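Side-chain contacts in nucleoside diphosphate kinase (Encephalitozoon cuniculi, PDB 3MPD), which probably transfers the gamma phosphate of ATP to nucleoside diphosphates by a ping-pong mechanism, passing through a phosphorylated enzyme intermediate: residues A[19-22]-A[23-26]; A[27-31]-A[32-36]; A[92-96]-A[97-101]; A[121-124]-A[125-128]. All coordinates share one frame; numbering follows the deposited sequence.

In the fold
Contacts 1 and 2 run in series along helix 22-32: contact 1 forms its N-terminal cap and first turn, contact 2 its C-terminal end and the step into strand 35-42. Contact 1 is buried, contacts 2 and 4 partly so, and contact 3 lies on the surface. Contacts 1 and 2 both reach the second subunit and combine apolar side chains with backbone bonds at the helix ends. Contact 3, a loop between helices 84-92 and 105-109, relies on amides and water instead; it meets contact 2 where Phe-29 packs on Ile-92. Contact 4 starts helix 124-134 just after strand 118-120, with a thiol as the capping acceptor and a carboxylate-amide bond beside it.

Contact 1: A[19-22]-A[23-26]; sequences RRLI and SRII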
ATOM      1  N   ARG A  19       8.611  11.880   3.886  1.00 19.11           N
ATOM      2  CA  ARG A  19       7.889  13.061   3.380  1.00 18.11           C
ATOM      3  C   ARG A  19       6.380  12.855   3.228  1.00 17.90           C
ATOM      4  O   ARG A  19       5.644  13.778   2.794  1.00 17.50           O
ATOM      5  CB  ARG A  19       8.483  13.483   2.030  1.00 17.56           C
ATOM      6  CG  ARG A  19       9.982  13.911   2.166  1.00 18.16           C
ATOM      7  CD  ARG A  19      10.591  14.231   0.817  1.00 18.77           C
ATOM      8  NE  ARG A  19       9.933  15.350   0.107  1.00 18.00           N
ATOM      9  CZ  ARG A  19      10.205  15.672  -1.161  1.00 20.83           C
ATOM     10  NH1 ARG A  19      11.109  14.964  -1.855  1.00 19.57           N
ATOM     11  NH2 ARG A  19       9.604  16.709  -1.743  1.00 17.73           N
ATOM     12  N   ARG A  20       5.915  11.639   3.520  1.00 17.98           N
ATOM     13  CA  ARG A  20       4.485  11.329   3.497  1.00 17.84           C
ATOM     14  C   ARG A  20       3.902  11.515   2.106  1.00 17.78           C
ATOM     15  O   ARG A  20       2.809  12.120   1.927  1.00 17.51           O
ATOM     16  CB  ARG A  20       3.722  12.141   4.566  1.00 17.51           C
ATOM     17  CG  ARG A  20       4.075  11.639   6.017  1.00 19.51           C
ATOM     18  CD  ARG A  20       3.253  12.345   7.095  1.00 20.74           C
ATOM     19  NE  ARG A  20       3.614  11.873   8.428  1.00 22.15           N
ATOM     20  CZ  ARG A  20       3.037  10.863   9.083  1.00 20.86           C
ATOM     21  NH1 ARG A  20       2.016  10.183   8.559  1.00 18.19           N
ATOM     22  NH2 ARG A  20       3.484  10.544  10.297  1.00 18.86           N
ATOM     23  N   LEU A  21       4.609  10.925   1.139  1.00 17.30           N
ATOM     24  CA  LEU A  21       4.206  10.948  -0.267  1.00 17.00           C
ATOM     25  C   LEU A  21       3.496   9.682  -0.735  1.00 16.37           C
ATOM     26  O   LEU A  21       3.219   9.528  -1.943  1.00 16.70           O
ATOM     27  CB  LEU A  21       5.452  11.201  -1.158  1.00 15.82           C
ATOM     28  CG  LEU A  21       6.042  12.599  -1.059  1.00 17.11           C
ATOM     29  CD1 LEU A  21       7.423  12.678  -1.745  1.00 16.01           C
ATOM     30  CD2 LEU A  21       5.109  13.590  -1.755  1.00 16.65           C
ATOM     31  N   ILE A  22       3.215   8.763   0.176  1.00 16.59           N
ATOM     32  CA  ILE A  22       2.595   7.491  -0.221  1.00 16.37           C
ATOM     33  C   ILE A  22       1.291   7.674  -1.027  1.00 16.17           C
ATOM     34  O   ILE A  22       1.175   7.135  -2.125  1.00 16.71           O
ATOM     35  CB  ILE A  22       2.352   6.520   0.974  1.00 17.56           C
ATOM     36  CG1 ILE A  22       3.680   6.174   1.669  1.00 17.53           C
ATOM     37  CG2 ILE A  22       1.657   5.182   0.478  1.00 14.92           C
ATOM     38  CD1 ILE A  22       3.460   5.422   3.027  1.00 18.74           C
ATOM     39  N   SER A  23       0.320   8.422  -0.511  1.00 16.21           N
ATOM     40  CA  SER A  23      -0.991   8.489  -1.206  1.00 16.37           C
ATOM     41  C   SER A  23      -0.881   9.191  -2.552  1.00 15.72           C
ATOM     42  O   SER A  23      -1.553   8.800  -3.501  1.00 15.49           O
ATOM     43  CB  SER A  23      -2.104   9.158  -0.380  1.00 15.80           C
ATOM     44  OG  SER A  23      -1.829  10.534  -0.192  1.00 19.24           O
ATOM     45  N   ARG A  24      -0.036  10.221  -2.615  1.00 15.69           N
ATOM     46  CA  ARG A  24       0.170  10.988  -3.847  1.00 16.04           C
ATOM     47  C   ARG A  24       0.822  10.151  -4.952  1.00 16.15           C
ATOM     48  O   ARG A  24       0.546  10.319  -6.134  1.00 16.39           O
ATOM     49  CB  ARG A  24       1.000  12.262  -3.557  1.00 16.28           C
ATOM     50  CG  ARG A  24       0.077  13.409  -3.045  1.00 18.28           C
ATOM     51  CD  ARG A  24       0.856  14.583  -2.438  1.00 21.04           C
ATOM     52  NE  ARG A  24       1.424  14.283  -1.115  1.00 22.76           N
ATOM     53  CZ  ARG A  24       2.101  15.176  -0.364  1.00 26.59           C
ATOM     54  NH1 ARG A  24       2.295  16.427  -0.807  1.00 25.95           N
ATOM     55  NH2 ARG A  24       2.580  14.831   0.834  1.00 23.23           N
ATOM     56  N   ILE A  25       1.737   9.292  -4.559  1.00 15.97           N
ATOM     57  CA  ILE A  25       2.401   8.387  -5.502  1.00 16.03           C
ATOM     58  C   ILE A  25       1.406   7.289  -5.981  1.00 16.18           C
ATOM     59  O   ILE A  25       1.277   7.031  -7.164  1.00 17.51           O
ATOM     60  CB  ILE A  25       3.632   7.765  -4.823  1.00 15.67           C
ATOM     61  CG1 ILE A  25       4.780   8.805  -4.739  1.00 17.04           C
ATOM     62  CG2 ILE A  25       4.070   6.479  -5.547  1.00 16.14           C
ATOM     63  CD1 ILE A  25       5.852   8.428  -3.677  1.00 18.82           C
ATOM     64  N   ILE A  26       0.711   6.653  -5.067  1.00 14.88           N
ATOM     65  CA  ILE A  26      -0.214   5.591  -5.454  1.00 16.17           C
ATOM     66  C   ILE A  26      -1.332   6.137  -6.356  1.00 16.43           C
ATOM     67  O   ILE A  26      -1.778   5.453  -7.288  1.00 17.79           O
ATOM     68  CB  ILE A  26      -0.772   4.887  -4.197  1.00 15.80           C
ATOM     69  CG1 ILE A  26       0.375   4.070  -3.524  1.00 17.15           C
ATOM     70  CG2 ILE A  26      -1.992   3.983  -4.571  1.00 16.83           C
ATOM     71  CD1 ILE A  26      -0.075   3.337  -2.236  1.00 17.97           C
TER
HETATM   72  O   HOH W   1       0.808  11.661  -0.084  1.00  8.87           O
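Leu-21 and Arg-24 meet where the chain turns from one helix into the next, Leu-21 being the N-cap of helix 22-32 and Arg-20, with positive phi, closing a Schellman motif after helix 14-18. The Arg-24 chain bends at its third torsion (chi3 -74°), which swings the guanidinium back over the cap. There Leu-21 CD2 sits over the centre of one face, 3.7 Å from Arg-24 CZ, so the flat cation has a hydrocarbon floor while its N-H groups work at the edge. Leucine suits this buried place, where it also touches Ala-16, Ile-117 and Tyr-109. Arg-24 NH2 donates to Arg-20 O (2.9 Å) within the guanidinium plane, though it stands above the plane of that carbonyl.

Further along, Leu-21 CB touches Ile-25 CD1 at 3.8 Å, and Ile-25 N closes the first turn onto Leu-21 O. Ile-22 and Ile-26, one turn apart, lie side by side and point the same way, CG2 of Ile-22 3.7 Å from CD1 of Ile-26. These branched side chains fill the helix face toward strand 74-80 and the second subunit. One water completes the cap: it donates to Arg-20 O and accepts from both Arg-24 N and Arg-24 NE, 2.9 Å from the latter.

Contact 2: A[27-31]-A[32-36]; sequences QRFEE and KGLYL
Leu-34 N donates to Phe-29 O (3.3 Å) and Gly-33 N, weakly, to Glu-30 O, the two bonds of a Schellman motif that ends helix 22-32, with Gly-33 at positive phi (109°) turning the chain toward strand 35-42. Glycine fits that position because a CB would press on the preceding carbonyl oxygen.

The apolar contact that goes with the motif joins Phe-29 to Leu-34, the residues that flank the turn. Leu-34 CD1 comes to the edge of the phenyl ring, near its plane, 3.8 Å from Phe-29 CD1. CG of Phe-29 lies beside its backbone N (chi1 -72°), and this carries the ring toward Trp-79, Leu-91 and Ile-105, which also border it. Leu-34 turns inward, onto Trp-79, Ala-84 and Ile-87.

On the exposed flank Gln-27 NE2 donates to Glu-31 OE1 (3.1 Å), a bond in the amide plane but meeting the carboxylate from above its plane. Glu-30 reaches the second subunit instead, where its two oxygens accept from the backbone N of Ile-22 and of Ser-23. A carboxylate there would be expected to interact favourably with the partial positive charge at that helix start, so the chemistry ties the end of one helix to the beginning of its partner.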
ATOM      1  N   GLN A  27      -1.799   7.351  -6.075  1.00 15.82           N
ATOM      2  CA  GLN A  27      -2.807   7.990  -6.937  1.00 16.63           C
ATOM      3  C   GLN A  27      -2.399   7.984  -8.416  1.00 16.78           C
ATOM      4  O   GLN A  27      -3.259   7.748  -9.280  1.00 17.28           O
ATOM      5  CB  GLN A  27      -3.081   9.444  -6.495  1.00 16.27           C
ATOM      6  CG  GLN A  27      -4.183  10.173  -7.286  1.00 19.12           C
ATOM      7  CD  GLN A  27      -4.321  11.695  -6.870  1.00 25.88           C
ATOM      8  OE1 GLN A  27      -3.967  12.093  -5.771  1.00 29.35           O
ATOM      9  NE2 GLN A  27      -4.812  12.501  -7.765  1.00 27.55           N
ATOM     10  N   ARG A  28      -1.122   8.264  -8.713  1.00 16.51           N
ATOM     11  CA  ARG A  28      -0.689   8.356 -10.127  1.00 17.10           C
ATOM     12  C   ARG A  28      -0.908   7.014 -10.837  1.00 16.37           C
ATOM     13  O   ARG A  28      -1.358   6.980 -11.980  1.00 16.10           O
ATOM     14  CB  ARG A  28       0.775   8.773 -10.298  1.00 16.27           C
ATOM     15  CG  ARG A  28       1.247   9.977  -9.455  1.00 20.76           C
ATOM     16  CD  ARG A  28       0.554  11.232  -9.915  1.00 21.75           C
ATOM     17  NE  ARG A  28       1.049  12.440  -9.225  1.00 25.21           N
ATOM     18  CZ  ARG A  28       2.024  13.248  -9.645  1.00 21.72           C
ATOM     19  NH1 ARG A  28       2.703  12.990 -10.750  1.00 18.18           N
ATOM     20  NH2 ARG A  28       2.293  14.350  -8.953  1.00 20.16           N
ATOM     21  N   PHE A  29      -0.571   5.924 -10.151  1.00 16.58           N
ATOM     22  CA  PHE A  29      -0.679   4.586 -10.727  1.00 16.49           C
ATOM     23  C   PHE A  29      -2.124   4.103 -10.821  1.00 17.36           C
ATOM     24  O   PHE A  29      -2.540   3.467 -11.818  1.00 18.26           O
ATOM     25  CB  PHE A  29       0.176   3.596  -9.924  1.00 16.91           C
ATOM     26  CG  PHE A  29       1.635   3.791 -10.148  1.00 18.66           C
ATOM     27  CD1 PHE A  29       2.303   3.005 -11.074  1.00 18.57           C
ATOM     28  CD2 PHE A  29       2.343   4.789  -9.468  1.00 19.98           C
ATOM     29  CE1 PHE A  29       3.655   3.213 -11.326  1.00 20.21           C
ATOM     30  CE2 PHE A  29       3.726   4.996  -9.734  1.00 19.17           C
ATOM     31  CZ  PHE A  29       4.350   4.206 -10.667  1.00 18.33           C
ATOM     32  N   GLU A  30      -2.883   4.387  -9.777  1.00 17.32           N
ATOM     33  CA  GLU A  30      -4.249   3.890  -9.667  1.00 17.35           C
ATOM     34  C   GLU A  30      -5.142   4.669 -10.655  1.00 17.98           C
ATOM     35  O   GLU A  30      -6.036   4.091 -11.274  1.00 17.58           O
ATOM     36  CB  GLU A  30      -4.719   4.069  -8.198  1.00 18.52           C
ATOM     37  CG  GLU A  30      -6.128   3.581  -7.898  1.00 18.27           C
ATOM     38  CD  GLU A  30      -6.508   3.648  -6.410  1.00 21.10           C
ATOM     39  OE1 GLU A  30      -6.200   4.657  -5.702  1.00 20.60           O
ATOM     40  OE2 GLU A  30      -7.200   2.705  -5.962  1.00 18.85           O
ATOM     41  N   GLU A  31      -4.885   5.980 -10.823  1.00 17.42           N
ATOM     42  CA  GLU A  31      -5.694   6.805 -11.763  1.00 18.38           C
ATOM     43  C   GLU A  31      -5.353   6.521 -13.212  1.00 18.45           C
ATOM     44  O   GLU A  31      -6.196   6.736 -14.102  1.00 18.65           O
ATOM     45  CB  GLU A  31      -5.569   8.323 -11.487  1.00 17.89           C
ATOM     46  CG  GLU A  31      -6.313   8.747 -10.258  1.00 17.39           C
ATOM     47  CD  GLU A  31      -6.253  10.259  -9.992  1.00 19.57           C
ATOM     48  OE1 GLU A  31      -5.296  10.988 -10.421  1.00 20.43           O
ATOM     49  OE2 GLU A  31      -7.166  10.704  -9.282  1.00 21.47           O
ATOM     50  N   LYS A  32      -4.133   6.033 -13.450  1.00 17.40           N
ATOM     51  CA  LYS A  32      -3.709   5.648 -14.796  1.00 18.14           C
ATOM     52  C   LYS A  32      -4.338   4.307 -15.257  1.00 19.28           C
ATOM     53  O   LYS A  32      -4.335   3.999 -16.457  1.00 20.80           O
ATOM     54  CB  LYS A  32      -2.183   5.554 -14.867  1.00 17.32           C
ATOM     55  CG  LYS A  32      -1.595   5.270 -16.285  1.00 19.57           C
ATOM     56  CD  LYS A  32      -2.003   6.304 -17.362  1.00 18.30           C
ATOM     57  CE  LYS A  32      -1.039   6.235 -18.561  1.00 18.37           C
ATOM     58  NZ  LYS A  32      -1.403   7.206 -19.646  1.00 17.43           N
ATOM     59  N   GLY A  33      -4.857   3.518 -14.318  1.00 18.07           N
ATOM     60  CA  GLY A  33      -5.602   2.304 -14.643  1.00 19.17           C
ATOM     61  C   GLY A  33      -4.883   0.999 -14.314  1.00 20.90           C
ATOM     62  O   GLY A  33      -5.409  -0.087 -14.602  1.00 22.04           O
ATOM     63  N   LEU A  34      -3.671   1.094 -13.744  1.00 19.99           N
ATOM     64  CA  LEU A  34      -2.904  -0.099 -13.419  1.00 21.66           C
ATOM     65  C   LEU A  34      -3.526  -0.802 -12.214  1.00 21.50           C
ATOM     66  O   LEU A  34      -4.269  -0.197 -11.429  1.00 21.32           O
ATOM     67  CB  LEU A  34      -1.424   0.235 -13.177  1.00 20.71           C
ATOM     68  CG  LEU A  34      -0.658   0.659 -14.448  1.00 22.87           C
ATOM     69  CD1 LEU A  34       0.726   1.209 -14.089  1.00 22.52           C
ATOM     70  CD2 LEU A  34      -0.575  -0.527 -15.508  1.00 21.56           C
ATOM     71  N   TYR A  35      -3.219  -2.077 -12.075  1.00 21.23           N
ATOM     72  CA  TYR A  35      -3.792  -2.870 -11.000  1.00 22.13           C
ATOM     73  C   TYR A  35      -2.750  -3.203  -9.961  1.00 21.62           C
ATOM     74  O   TYR A  35      -1.768  -3.871 -10.280  1.00 21.98           O
ATOM     75  CB  TYR A  35      -4.379  -4.182 -11.562  1.00 22.57           C
ATOM     76  CG  TYR A  35      -5.508  -3.942 -12.539  1.00 23.61           C
ATOM     77  CD1 TYR A  35      -6.799  -3.654 -12.076  1.00 23.66           C
ATOM     78  CD2 TYR A  35      -5.293  -4.012 -13.923  1.00 23.13           C
ATOM     79  CE1 TYR A  35      -7.835  -3.433 -12.945  1.00 22.50           C
ATOM     80  CE2 TYR A  35      -6.336  -3.801 -14.823  1.00 25.22           C
ATOM     81  CZ  TYR A  35      -7.605  -3.500 -14.322  1.00 24.88           C
ATOM     82  OH  TYR A  35      -8.656  -3.312 -15.176  1.00 26.33           O
ATOM     83  N   LEU A  36      -2.970  -2.775  -8.719  1.00 21.90           N
ATOM     84  CA  LEU A  36      -2.092  -3.192  -7.625  1.00 21.91           C
ATOM     85  C   LEU A  36      -2.235  -4.692  -7.359  1.00 23.29           C
ATOM     86  O   LEU A  36      -3.363  -5.180  -7.190  1.00 23.34           O
ATOM     87  CB  LEU A  36      -2.415  -2.388  -6.357  1.00 21.88           C
ATOM     88  CG  LEU A  36      -1.542  -2.677  -5.138  1.00 20.62           C
ATOM     89  CD1 LEU A  36      -0.091  -2.260  -5.442  1.00 19.05           C
ATOM     90  CD2 LEU A  36      -2.067  -1.974  -3.890  1.00 20.87           C
TER

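Contact 3: A[92-96]-A[97-101]; sequences IGETN and PQAAS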
ATOM      1  N   ILE A  92       6.847   8.212 -13.642  1.00 17.72           N
ATOM      2  CA  ILE A  92       7.920   8.499 -12.703  1.00 16.75           C
ATOM      3  C   ILE A  92       8.797   9.657 -13.181  1.00 17.84           C
ATOM      4  O   ILE A  92       9.102  10.562 -12.393  1.00 17.61           O
ATOM      5  CB  ILE A  92       8.739   7.227 -12.404  1.00 17.40           C
ATOM      6  CG1 ILE A  92       7.907   6.297 -11.492  1.00 15.70           C
ATOM      7  CG2 ILE A  92      10.119   7.579 -11.732  1.00 14.91           C
ATOM      8  CD1 ILE A  92       8.446   4.801 -11.444  1.00 18.89           C
ATOM      9  N   GLY A  93       9.192   9.658 -14.460  1.00 17.98           N
ATOM     10  CA  GLY A  93      10.024  10.751 -14.978  1.00 19.87           C
ATOM     11  C   GLY A  93      11.498  10.360 -14.945  1.00 21.52           C
ATOM     12  O   GLY A  93      11.872   9.343 -14.338  1.00 21.23           O
ATOM     13  N   GLU A  94      12.314  11.162 -15.612  1.00 22.06           N
ATOM     14  CA  GLU A  94      13.789  11.009 -15.693  1.00 25.39           C
ATOM     15  C   GLU A  94      14.505  10.801 -14.363  1.00 23.53           C
ATOM     16  O   GLU A  94      14.117  11.354 -13.342  1.00 22.23           O
ATOM     17  CB  GLU A  94      14.404  12.250 -16.369  1.00 25.95           C
ATOM     18  CG  GLU A  94      14.862  11.959 -17.789  1.00 36.58           C
ATOM     19  CD  GLU A  94      13.716  11.934 -18.776  1.00 44.88           C
ATOM     20  OE1 GLU A  94      13.884  11.331 -19.860  1.00 49.70           O
ATOM     21  OE2 GLU A  94      12.644  12.517 -18.471  1.00 48.35           O
ATOM     22  N   THR A  95      15.586  10.034 -14.402  1.00 21.02           N
ATOM     23  CA  THR A  95      16.378   9.780 -13.227  1.00 21.26           C
ATOM     24  C   THR A  95      16.639  11.066 -12.410  1.00 21.39           C
ATOM     25  O   THR A  95      16.402  11.090 -11.209  1.00 21.28           O
ATOM     26  CB  THR A  95      17.713   9.139 -13.631  1.00 24.47           C
ATOM     27  OG1 THR A  95      17.428   7.874 -14.241  1.00 25.16           O
ATOM     28  CG2 THR A  95      18.623   8.940 -12.406  1.00 22.48           C
ATOM     29  N   ASN A  96      17.125  12.110 -13.067  1.00 21.12           N
ATOM     30  CA  ASN A  96      17.375  13.380 -12.426  1.00 22.29           C
ATOM     31  C   ASN A  96      16.082  14.209 -12.413  1.00 21.57           C
ATOM     32  O   ASN A  96      15.579  14.603 -13.484  1.00 21.41           O
ATOM     33  CB  ASN A  96      18.521  14.133 -13.135  1.00 23.53           C
ATOM     34  CG  ASN A  96      18.943  15.412 -12.400  1.00 26.53           C
ATOM     35  OD1 ASN A  96      18.204  15.931 -11.582  1.00 26.23           O
ATOM     36  ND2 ASN A  96      20.137  15.919 -12.708  1.00 26.00           N
ATOM     37  N   PRO A  97      15.544  14.498 -11.211  1.00 21.10           N
ATOM     38  CA  PRO A  97      14.286  15.276 -11.155  1.00 20.95           C
ATOM     39  C   PRO A  97      14.352  16.640 -11.842  1.00 23.08           C
ATOM     40  O   PRO A  97      13.303  17.108 -12.321  1.00 23.71           O
ATOM     41  CB  PRO A  97      14.022  15.435  -9.637  1.00 20.20           C
ATOM     42  CG  PRO A  97      14.760  14.249  -9.015  1.00 19.67           C
ATOM     43  CD  PRO A  97      16.024  14.139  -9.860  1.00 20.57           C
ATOM     44  N   GLN A  98      15.531  17.263 -11.936  1.00 25.02           N
ATOM     45  CA  GLN A  98      15.645  18.550 -12.703  1.00 27.95           C
ATOM     46  C   GLN A  98      15.317  18.355 -14.180  1.00 27.23           C
ATOM     47  O   GLN A  98      14.884  19.284 -14.863  1.00 28.35           O
ATOM     48  CB  GLN A  98      17.053  19.198 -12.651  1.00 29.90           C
ATOM     49  CG  GLN A  98      17.864  19.119 -11.405  1.00 33.72           C
ATOM     50  CD  GLN A  98      19.320  19.639 -11.611  1.00 40.40           C
ATOM     51  OE1 GLN A  98      20.268  18.855 -11.823  1.00 39.29           O
ATOM     52  NE2 GLN A  98      19.488  20.976 -11.570  1.00 42.96           N
ATOM     53  N   ALA A  99      15.532  17.150 -14.689  1.00 26.89           N
ATOM     54  CA  ALA A  99      15.248  16.876 -16.108  1.00 27.63           C
ATOM     55  C   ALA A  99      13.849  16.270 -16.338  1.00 26.34           C
ATOM     56  O   ALA A  99      13.375  16.275 -17.474  1.00 27.26           O
ATOM     57  CB  ALA A  99      16.353  15.977 -16.748  1.00 27.69           C
ATOM     58  N   ALA A 100      13.205  15.775 -15.280  1.00 23.97           N
ATOM     59  CA  ALA A 100      11.874  15.125 -15.396  1.00 23.77           C
ATOM     60  C   ALA A 100      10.787  16.176 -15.677  1.00 23.83           C
ATOM     61  O   ALA A 100      10.844  17.303 -15.157  1.00 22.54           O
ATOM     62  CB  ALA A 100      11.529  14.366 -14.135  1.00 20.89           C
ATOM     63  N   SER A 101       9.800  15.798 -16.489  1.00 23.80           N
ATOM     64  CA  SER A 101       8.734  16.745 -16.846  1.00 24.21           C
ATOM     65  C   SER A 101       7.894  17.112 -15.615  1.00 21.90           C
ATOM     66  O   SER A 101       7.703  16.301 -14.690  1.00 19.27           O
ATOM     67  CB  SER A 101       7.830  16.142 -17.938  1.00 24.97           C
ATOM     68  OG  SER A 101       8.602  15.554 -18.999  1.00 31.16           O
TER
HETATM   69  O   HOH W   2      10.331  12.991 -17.603  1.00 11.22           O
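Asn-96 and Gln-98 hold the close-knit part of this loop by bonds in both directions. Asn-96 OD1 accepts from Gln-98 N at 3.0 Å, the N-H arriving from above the carbonyl plane, while Asn-96 ND2 donates to Gln-98 OE1 at 3.1 Å. This second bond lies in the carbonyl plane, on a lone pair of OE1, and the two amide planes stand 36° apart. With CG anti to the backbone N (chi1 -173°), the Asn-96 side chain reaches forward along the chain, so that OD1 covers the start of the turn in an Asx turn. Asparagine suits this place because one short side chain supplies both an acceptor and a donor. Its backbone O takes Ala-99 N at 2.8 Å and, weakly, Ala-100 N; Pro-97 fits the second position of the turn, where no N-H is needed.

The returning limb is looser. Ala-100 CB approaches Glu-94 N at 3.6 Å and lies 4.0 Å from Gly-93 CA, close against a residue without a side chain. Toward solvent, the Glu-94 chain bends at chi2 (78°), and a water joins its OE2 to Ser-101 N.

Thr-95 O is held by Asn-116 ND2, and Ala-100 packs on Arg-106. Since Thr-95, Arg-106 and Asn-116 are by similarity ATP ligands, the turn is probably part of the rim of the nucleotide site of this kinase family.

Contact 4: A[121-124]-A[125-128]; sequences SDCV and ENAE
Asp-122 OD1 takes Asn-126 ND2 in the shortest polar bond of this contact, 2.7 Å, through its syn lone pair. The two side chains cross obliquely just outside the first turn of helix 124-134, yet their end groups are nearly coplanar, 16° apart. The aspartate can turn back to the helix because its CG lies between the backbone N and the carbonyl carbon (chi1 67°).

Cys-123 is the N-cap. Its SG accepts from Asn-126 N at 3.6 Å, a fairly straight bond at 161°, the thiol doing work more often given to a serine or aspartate oxygen. Its carbonyl then receives Ala-127 N at 2.9 Å, and Val-124 O receives Glu-128 N, the regular bonds of the opening turn.

On the buried side Ser-121 lies against Ala-127, OG 3.2 Å from the latter's CA; the small methyl lets the loop leaving the strand come close. That hydroxyl is engaged by Glu-130 and by Phe-9 N, while Glu-128 pairs with Arg-7.

Asp-122 also touches Arg-89, an ATP ligand by similarity. The arrangement is a side-chain N-cap with thiol acceptor, placed where the strand carrying the probable phosphohistidine, His-119, leads into helix 124-134.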
ATOM      1  N   SER A 121      10.781  -0.440 -12.447  1.00 24.47           N
ATOM      2  CA  SER A 121      11.568  -1.281 -13.368  1.00 26.71           C
ATOM      3  C   SER A 121      11.807  -0.607 -14.727  1.00 27.59           C
ATOM      4  O   SER A 121      10.957   0.114 -15.214  1.00 26.80           O
ATOM      5  CB  SER A 121      10.885  -2.640 -13.599  1.00 27.04           C
ATOM      6  OG  SER A 121      10.574  -3.265 -12.374  1.00 26.21           O
ATOM      7  N   ASP A 122      12.959  -0.864 -15.341  1.00 30.97           N
ATOM      8  CA  ASP A 122      13.272  -0.248 -16.633  1.00 32.86           C
ATOM      9  C   ASP A 122      12.911  -1.130 -17.829  1.00 34.02           C
ATOM     10  O   ASP A 122      12.827  -0.643 -18.952  1.00 35.21           O
ATOM     11  CB  ASP A 122      14.723   0.267 -16.705  1.00 33.92           C
ATOM     12  CG  ASP A 122      15.771  -0.835 -16.665  1.00 38.59           C
ATOM     13  OD1 ASP A 122      15.451  -2.041 -16.496  1.00 40.52           O
ATOM     14  OD2 ASP A 122      16.967  -0.471 -16.802  1.00 41.18           O
ATOM     15  N   CYS A 123      12.673  -2.413 -17.575  1.00 34.10           N
ATOM     16  CA  CYS A 123      12.282  -3.349 -18.621  1.00 35.42           C
ATOM     17  C   CYS A 123      11.622  -4.579 -17.995  1.00 35.38           C
ATOM     18  O   CYS A 123      11.691  -4.776 -16.784  1.00 34.18           O
ATOM     19  CB  CYS A 123      13.494  -3.737 -19.482  1.00 37.10           C
ATOM     20  SG  CYS A 123      14.807  -4.620 -18.595  1.00 40.93           S
ATOM     21  N   VAL A 124      10.996  -5.409 -18.821  1.00 36.83           N
ATOM     22  CA  VAL A 124      10.275  -6.591 -18.330  1.00 38.15           C
ATOM     23  C   VAL A 124      11.201  -7.600 -17.623  1.00 39.74           C
ATOM     24  O   VAL A 124      10.858  -8.145 -16.567  1.00 39.43           O
ATOM     25  CB  VAL A 124       9.466  -7.253 -19.483  1.00 39.85           C
ATOM     26  CG1 VAL A 124       9.165  -8.725 -19.197  1.00 41.63           C
ATOM     27  CG2 VAL A 124       8.167  -6.457 -19.740  1.00 38.93           C
ATOM     28  N   GLU A 125      12.376  -7.834 -18.211  1.00 41.41           N
ATOM     29  CA  GLU A 125      13.409  -8.691 -17.620  1.00 43.26           C
ATOM     30  C   GLU A 125      13.781  -8.253 -16.189  1.00 41.08           C
ATOM     31  O   GLU A 125      13.795  -9.073 -15.266  1.00 41.25           O
ATOM     32  CB  GLU A 125      14.643  -8.731 -18.539  1.00 45.62           C
ATOM     33  CG  GLU A 125      15.877  -9.369 -17.916  1.00 50.91           C
ATOM     34  CD  GLU A 125      16.957  -9.670 -18.930  1.00 58.01           C
ATOM     35  OE1 GLU A 125      16.819 -10.681 -19.664  1.00 62.40           O
ATOM     36  OE2 GLU A 125      17.960  -8.914 -18.970  1.00 60.32           O
ATOM     37  N   ASN A 126      14.057  -6.966 -16.006  1.00 38.50           N
ATOM     38  CA  ASN A 126      14.381  -6.442 -14.674  1.00 37.13           C
ATOM     39  C   ASN A 126      13.197  -6.435 -13.702  1.00 35.54           C
ATOM     40  O   ASN A 126      13.369  -6.716 -12.518  1.00 35.85           O
ATOM     41  CB  ASN A 126      15.046  -5.071 -14.769  1.00 35.82           C
ATOM     42  CG  ASN A 126      16.480  -5.162 -15.293  1.00 39.08           C
ATOM     43  OD1 ASN A 126      17.063  -6.230 -15.325  1.00 40.60           O
ATOM     44  ND2 ASN A 126      17.034  -4.033 -15.725  1.00 39.57           N
ATOM     45  N   ALA A 127      11.998  -6.151 -14.203  1.00 33.44           N
ATOM     46  CA  ALA A 127      10.794  -6.273 -13.385  1.00 32.98           C
ATOM     47  C   ALA A 127      10.630  -7.674 -12.770  1.00 34.87           C
ATOM     48  O   ALA A 127      10.301  -7.806 -11.586  1.00 34.83           O
ATOM     49  CB  ALA A 127       9.587  -5.944 -14.205  1.00 31.73           C
ATOM     50  N   GLU A 128      10.828  -8.709 -13.578  1.00 36.44           N
ATOM     51  CA  GLU A 128      10.681 -10.104 -13.098  1.00 39.09           C
ATOM     52  C   GLU A 128      11.734 -10.463 -12.045  1.00 39.70           C
ATOM     53  O   GLU A 128      11.409 -11.027 -11.001  1.00 40.08           O
ATOM     54  CB  GLU A 128      10.722 -11.085 -14.274  1.00 41.40           C
ATOM     55  CG  GLU A 128       9.475 -10.956 -15.166  1.00 42.99           C
ATOM     56  CD  GLU A 128       8.167 -11.123 -14.397  1.00 44.40           C
ATOM     57  OE1 GLU A 128       7.973 -12.193 -13.764  1.00 45.35           O
ATOM     58  OE2 GLU A 128       7.319 -10.191 -14.437  1.00 42.93           O
TER